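Local coordinates for lipoprotein (Mycoplasma mycoides subsp. capri, PDB 7ADK), which works with its partner MIB to promote the dissociation of antibody from antigen, probably as the MIP protease of this mycoplasma surface pair, at the interface of chains B and A. Residues are numbered along the deposited sequence; one frame, centred on the assembly and turned at random. Chains: chain A, Lipoprotein; chain B, Putative immunoglobulin-blocking virulence protein.

The interface of chains B and A. Residues chain B 682, 685, 712, 716; chain A 258-261, 671.
A loop-to-loop junction joins the two proteins where B:Thr685, in the loop between strands 676-679 and 688-690 of chain B, reaches the loop of A:Glu258 to A:Glu261. The hydroxyl OG1 of B:Thr685 donates to the backbone carbonyl O of A:Glu258 at 2.7 Å. It comes from above the carbonyl plane, 35° out of it, with a C=O...donor angle of 143°. Chi1 of 62° sets OG1 between the backbone N and the carbonyl carbon of its own residue and leaves the methyl CG2 beside the backbone N, where it packs against CB of A:Ala260 at 3.8 Å. One side chain thus offers a polar and an apolar branch to the same loop.

The accepting carbonyl is shared. The side-chain amine NZ of A:Lys671, carried from the 3-10 helix 670-672 on a chain extended beyond CG, also donates to O of A:Glu258 at 3.2 Å, in the carbonyl plane and on a lone pair. The same NZ forms a salt bridge with the carboxylate OE1 of A:Glu258 at 2.7 Å, meeting it nearly along its C-O axis. A:Lys671 therefore grips A:Glu258 by backbone and side chain and so probably steadies the carbonyl presented to chain B, and its charge may polarise that group.

The same methyl CB of A:Ala260 is also met by the amide ND2 of B:Asn716, at 3.8 Å. Within chain B this ND2 donates to the carboxylate OE1 of B:Glu712 at 2.8 Å, arriving above the carboxylate plane and linking the start of helix 712-715 to the residue just after it. OE1 of B:Glu712 and OE1 of A:Glu261 stand 4.5 Å apart, so like charges may oppose each other at this margin. With 215 Å² of protein surface hidden, this patch is small, and probably helps hold the lipoprotein against its immunoglobulin-blocking partner in the MIB-MIP complex.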
# COMPACT_ATOMS: atom_id res chain seq x y z
N GLY B 682 -15.29 10.96 -3.55
CA GLY B 682 -15.74 9.57 -3.34
C GLY B 682 -16.94 9.33 -2.39
O GLY B 682 -17.45 8.21 -2.33
N THR B 685 -22.38 8.45 -2.47
CA THR B 685 -23.34 7.39 -2.16
C THR B 685 -24.72 7.94 -1.81
O THR B 685 -25.66 7.18 -1.59
CB THR B 685 -22.81 6.47 -1.05
OG1 THR B 685 -22.60 7.19 0.15
CG2 THR B 685 -21.47 5.83 -1.42
N GLU B 712 -18.45 3.66 -9.79
CA GLU B 712 -18.68 2.57 -8.83
C GLU B 712 -19.65 2.95 -7.71
O GLU B 712 -20.67 2.29 -7.50
CB GLU B 712 -17.32 2.12 -8.28
CG GLU B 712 -17.35 0.93 -7.30
CD GLU B 712 -17.73 1.25 -5.84
OE1 GLU B 712 -18.27 0.35 -5.15
OE2 GLU B 712 -17.47 2.37 -5.35
N ASN B 716 -23.78 1.11 -7.30
CA ASN B 716 -24.20 0.23 -6.20
C ASN B 716 -25.69 0.32 -5.79
O ASN B 716 -26.23 -0.64 -5.26
CB ASN B 716 -23.28 0.48 -4.99
CG ASN B 716 -21.85 -0.01 -5.18
OD1 ASN B 716 -21.53 -0.71 -6.13
ND2 ASN B 716 -20.96 0.31 -4.28
N GLU A 258 -22.36 4.62 5.40
CA GLU A 258 -21.50 5.08 4.30
C GLU A 258 -22.02 4.71 2.91
O GLU A 258 -21.68 5.38 1.94
CB GLU A 258 -20.07 4.53 4.52
CG GLU A 258 -19.36 5.10 5.75
CD GLU A 258 -19.33 6.64 5.79
OE1 GLU A 258 -19.30 7.28 4.71
OE2 GLU A 258 -19.35 7.23 6.89
N GLY A 259 -22.86 3.68 2.83
CA GLY A 259 -23.68 3.37 1.65
C GLY A 259 -22.93 2.69 0.50
O GLY A 259 -23.42 2.72 -0.63
N ALA A 260 -21.77 2.10 0.76
CA ALA A 260 -21.02 1.33 -0.24
C ALA A 260 -20.15 0.23 0.39
O ALA A 260 -20.51 -0.94 0.34
CB ALA A 260 -20.23 2.28 -1.14
N GLU A 261 -19.00 0.57 0.97
CA GLU A 261 -17.93 -0.39 1.29
C GLU A 261 -17.79 -0.67 2.80
O GLU A 261 -16.76 -0.41 3.40
CB GLU A 261 -16.61 -0.00 0.59
CG GLU A 261 -16.76 0.03 -0.94
CD GLU A 261 -15.40 -0.03 -1.66
OE1 GLU A 261 -15.08 -1.04 -2.31
OE2 GLU A 261 -14.60 0.93 -1.55
N LYS A 671 -12.82 7.07 2.92
CA LYS A 671 -12.96 8.00 1.79
C LYS A 671 -11.86 9.05 1.70
O LYS A 671 -11.70 9.65 0.65
CB LYS A 671 -14.34 8.66 1.87
CG LYS A 671 -15.46 7.63 1.63
CD LYS A 671 -16.86 8.21 1.82
CE LYS A 671 -17.90 7.12 1.56
NZ LYS A 671 -19.25 7.53 1.98